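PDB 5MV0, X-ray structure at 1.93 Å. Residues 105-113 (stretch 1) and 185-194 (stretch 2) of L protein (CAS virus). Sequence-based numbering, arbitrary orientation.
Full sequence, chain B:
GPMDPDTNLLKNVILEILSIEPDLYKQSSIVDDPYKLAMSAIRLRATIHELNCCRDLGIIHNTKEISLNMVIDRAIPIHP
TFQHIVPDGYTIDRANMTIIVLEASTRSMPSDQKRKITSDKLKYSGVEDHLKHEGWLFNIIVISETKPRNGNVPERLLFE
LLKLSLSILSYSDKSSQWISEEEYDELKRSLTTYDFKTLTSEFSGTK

Stretch 1, residues 105-113: STRSMPSDQ
Stretch 2, residues 185-194: DELKRSLTTY

This is a small, polar contact in which the turn between a strand end and a new helix lies against one side of a second helix, held by a carboxylate that accepts a backbone N-H and by water and charge around it. The two stretches bury 303 Å² in total, and Ser108, Glu186 and Arg189 supply the largest shares.

Stretch 1 leaves its strand after Thr106 (phi/psi -117/139). Arg107 remains extended at -149/130, Ser108 turns to -72/-36, and Met109, at -99/134, occupies the N-cap position before the helix that starts at Pro110. Gln113 N to Met109 O, 2.9 Å, closes the first helical turn. The side chain of Gln113 (m, t, chi3 21°) folds back so that NE2 donates to Arg107 O at 2.8 Å, bracing the turn. Stretch 2 is already helical at Asp185, within a helix that begins earlier in the chain, with phi/psi near -62/-42 and Ser190 N to Glu186 O at 2.8 Å; its last residues, Thr193 (-85/-4) and Tyr194 (-88/158), leave the helix. The register is set by two pairs: Arg107 CA lies 7.1 Å from Glu186 CA, and Ser108 CA lies 5.1 Å from Ser190 CA.

The direct hydrogen bond between the stretches runs from Ser108 N to Glu186 OE2, 2.7 Å with an N-H...O angle of 143°. Glu186 (t, p, chi3 26°) has a CA-to-CB bond that points sideways, yet its end comes nearer to stretch 1. Its OE2 also lies 3.2 Å from Arg107 CA, so the carboxylate sits close against the backbone there. Arg107 (m, m, t, chi4 -81°) turns its guanidinium back to its own stretch, NH1 donating to Thr106 O at 2.9 Å, while its CD packs 3.9 Å from Glu186 CD.

The CA-to-CB bond of Ser108 (chi1 p) points toward the helix, and the residue is buried. Its CB is 3.6 Å from Ser190 OG and 4.1 Å from Thr193 CG2, and its OG is 3.4 Å from Arg189 CB.

Arg189 (m, t, m, chi4 -88°) joins the acidic groups. Its NH2 forms a salt bridge with Glu186 OE1 at 2.8 Å, a hydrogen bond with an angle of 142°. A second salt bridge crosses the stretches from Arg189 NH2 to Asp112 OD2 at 3.3 Å, but the oxygen lies well out of the guanidinium plane and no N-H points at it, so this pairing is charge alone. Asp112 is m, with chi2 -30°. Met109 (m, m, p) adds an apolar touch, CG to Arg189 CD at 4.1 Å.

Asp112 OD2 and Glu186 OE1 approach to 4.1 Å, an unfavourable pairing relieved by Arg189 and by water 2. That water donates to Asp112 OD2 (2.8 Å) and Glu186 OE1 (2.7 Å), and accepts from Ser108 OG (2.9 Å) and Met109 N (2.8 Å). Water 1 donates to Glu186 OE2 at 3.2 Å and lies 2.9 Å from Thr106 OG1, also hydrogen-bonded, bridging the strand end to the helix.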

# COMPACT_ATOMS: atom_id res chain seq x y z
N SER B 105 8.02 -11.97 17.97
CA SER B 105 8.10 -13.15 17.13
C SER B 105 6.77 -13.89 17.21
O SER B 105 5.96 -13.65 18.11
CB SER B 105 9.24 -14.06 17.57
OG SER B 105 8.94 -14.58 18.85
N THR B 106 6.58 -14.80 16.27
CA THR B 106 5.49 -15.76 16.34
C THR B 106 6.07 -17.16 16.42
O THR B 106 7.07 -17.47 15.76
CB THR B 106 4.53 -15.66 15.12
OG1 THR B 106 5.24 -15.99 13.92
CG2 THR B 106 3.96 -14.25 15.01
N ARG B 107 5.45 -17.98 17.27
CA ARG B 107 5.78 -19.40 17.41
C ARG B 107 4.48 -20.08 17.78
O ARG B 107 3.79 -19.61 18.69
CB ARG B 107 6.85 -19.66 18.49
CG ARG B 107 8.27 -19.14 18.21
CD ARG B 107 8.89 -19.86 17.01
NE ARG B 107 10.31 -19.55 16.85
CZ ARG B 107 10.78 -18.44 16.28
NH1 ARG B 107 9.93 -17.52 15.83
NH2 ARG B 107 12.09 -18.25 16.17
N SER B 108 4.14 -21.16 17.07
CA SER B 108 2.80 -21.71 17.22
C SER B 108 2.62 -22.41 18.57
O SER B 108 1.54 -22.35 19.16
CB SER B 108 2.48 -22.68 16.07
OG SER B 108 3.43 -23.72 16.01
N MET B 109 3.67 -23.07 19.06
CA MET B 109 3.60 -23.88 20.27
C MET B 109 4.13 -23.12 21.48
O MET B 109 5.21 -22.51 21.39
CB MET B 109 4.41 -25.17 20.10
CG MET B 109 3.90 -26.14 19.03
SD MET B 109 2.28 -26.88 19.39
CE MET B 109 1.11 -25.69 18.73
N PRO B 110 3.42 -23.16 22.61
CA PRO B 110 3.87 -22.38 23.78
C PRO B 110 5.26 -22.74 24.26
O PRO B 110 5.97 -21.86 24.77
CB PRO B 110 2.81 -22.69 24.85
CG PRO B 110 2.04 -23.87 24.32
CD PRO B 110 2.11 -23.78 22.83
N SER B 111 5.69 -24.00 24.12
CA SER B 111 7.04 -24.35 24.56
C SER B 111 8.09 -23.72 23.65
O SER B 111 9.18 -23.36 24.10
CB SER B 111 7.21 -25.86 24.62
OG SER B 111 7.15 -26.43 23.32
N ASP B 112 7.78 -23.61 22.35
CA ASP B 112 8.65 -22.86 21.45
C ASP B 112 8.60 -21.37 21.75
O ASP B 112 9.63 -20.68 21.66
CB ASP B 112 8.26 -23.12 20.00
CG ASP B 112 8.74 -24.47 19.51
OD1 ASP B 112 9.78 -24.93 20.01
OD2 ASP B 112 8.06 -25.08 18.65
N GLN B 113 7.42 -20.84 22.10
CA GLN B 113 7.35 -19.45 22.54
C GLN B 113 8.29 -19.19 23.71
O GLN B 113 8.98 -18.16 23.74
CB GLN B 113 5.91 -19.09 22.93
CG GLN B 113 4.94 -19.02 21.75
CD GLN B 113 3.48 -19.00 22.17
OE1 GLN B 113 3.15 -18.65 23.30
NE2 GLN B 113 2.61 -19.38 21.25
N ASP B 185 9.23 -26.32 9.23
CA ASP B 185 8.39 -27.09 10.15
C ASP B 185 7.55 -26.16 11.03
O ASP B 185 6.37 -26.44 11.26
CB ASP B 185 9.24 -28.03 11.01
CG ASP B 185 9.73 -29.24 10.23
OD1 ASP B 185 10.67 -29.90 10.71
OD2 ASP B 185 9.19 -29.52 9.14
N GLU B 186 8.14 -25.06 11.51
CA GLU B 186 7.39 -24.09 12.31
C GLU B 186 6.21 -23.52 11.54
O GLU B 186 5.10 -23.39 12.07
CB GLU B 186 8.31 -22.96 12.79
CG GLU B 186 7.60 -21.73 13.37
CD GLU B 186 6.74 -22.06 14.58
OE1 GLU B 186 7.05 -23.06 15.26
OE2 GLU B 186 5.75 -21.33 14.85
N LEU B 187 6.42 -23.18 10.26
CA LEU B 187 5.32 -22.67 9.46
C LEU B 187 4.26 -23.75 9.23
O LEU B 187 3.06 -23.46 9.27
CB LEU B 187 5.84 -22.12 8.14
CG LEU B 187 6.80 -20.94 8.34
CD1 LEU B 187 7.46 -20.55 7.05
CD2 LEU B 187 6.10 -19.73 8.97
N LYS B 188 4.68 -25.00 9.02
CA LYS B 188 3.70 -26.07 8.88
C LYS B 188 2.86 -26.22 10.14
O LYS B 188 1.63 -26.35 10.07
CB LYS B 188 4.39 -27.40 8.55
CG LYS B 188 4.66 -27.61 7.08
CD LYS B 188 4.52 -29.09 6.70
CE LYS B 188 5.59 -29.94 7.37
NZ LYS B 188 5.46 -31.37 6.98
N ARG B 189 3.51 -26.17 11.31
CA ARG B 189 2.77 -26.21 12.57
C ARG B 189 1.83 -25.02 12.70
O ARG B 189 0.67 -25.18 13.11
CB ARG B 189 3.75 -26.23 13.75
CG ARG B 189 4.40 -27.58 14.00
CD ARG B 189 5.05 -27.64 15.39
NE ARG B 189 6.04 -26.58 15.55
CZ ARG B 189 7.32 -26.70 15.22
NH1 ARG B 189 7.77 -27.84 14.71
NH2 ARG B 189 8.14 -25.67 15.40
N SER B 190 2.31 -23.82 12.36
CA SER B 190 1.45 -22.64 12.39
C SER B 190 0.23 -22.81 11.51
O SER B 190 -0.86 -22.33 11.85
CB SER B 190 2.25 -21.40 11.97
OG SER B 190 3.24 -21.09 12.93
N LEU B 191 0.38 -23.48 10.36
CA LEU B 191 -0.76 -23.68 9.48
C LEU B 191 -1.85 -24.50 10.16
O LEU B 191 -3.04 -24.19 10.01
CB LEU B 191 -0.32 -24.34 8.17
CG LEU B 191 -1.30 -24.35 6.99
CD1 LEU B 191 -1.70 -22.93 6.58
CD2 LEU B 191 -0.78 -25.13 5.78
N THR B 192 -1.46 -25.53 10.92
CA THR B 192 -2.47 -26.40 11.55
C THR B 192 -3.26 -25.70 12.65
O THR B 192 -4.24 -26.27 13.14
CB THR B 192 -1.83 -27.67 12.14
OG1 THR B 192 -1.01 -27.32 13.26
CG2 THR B 192 -0.98 -28.38 11.10
N THR B 193 -2.86 -24.51 13.09
CA THR B 193 -3.62 -23.80 14.11
C THR B 193 -4.78 -22.98 13.54
O THR B 193 -5.55 -22.40 14.32
CB THR B 193 -2.71 -22.89 14.94
OG1 THR B 193 -2.36 -21.72 14.18
CG2 THR B 193 -1.44 -23.63 15.35
N TYR B 194 -4.93 -22.92 12.22
CA TYR B 194 -6.08 -22.24 11.65
C TYR B 194 -7.26 -23.20 11.51
O TYR B 194 -7.10 -24.41 11.47
CB TYR B 194 -5.73 -21.65 10.29
CG TYR B 194 -4.85 -20.42 10.38
CD1 TYR B 194 -5.41 -19.15 10.44
CD2 TYR B 194 -3.47 -20.54 10.42
CE1 TYR B 194 -4.62 -18.02 10.53
CE2 TYR B 194 -2.66 -19.42 10.52
CZ TYR B 194 -3.24 -18.16 10.57
OH TYR B 194 -2.44 -17.05 10.67
O HOH W 1 5.77 -18.74 13.00
O HOH W 2 5.92 -23.74 17.56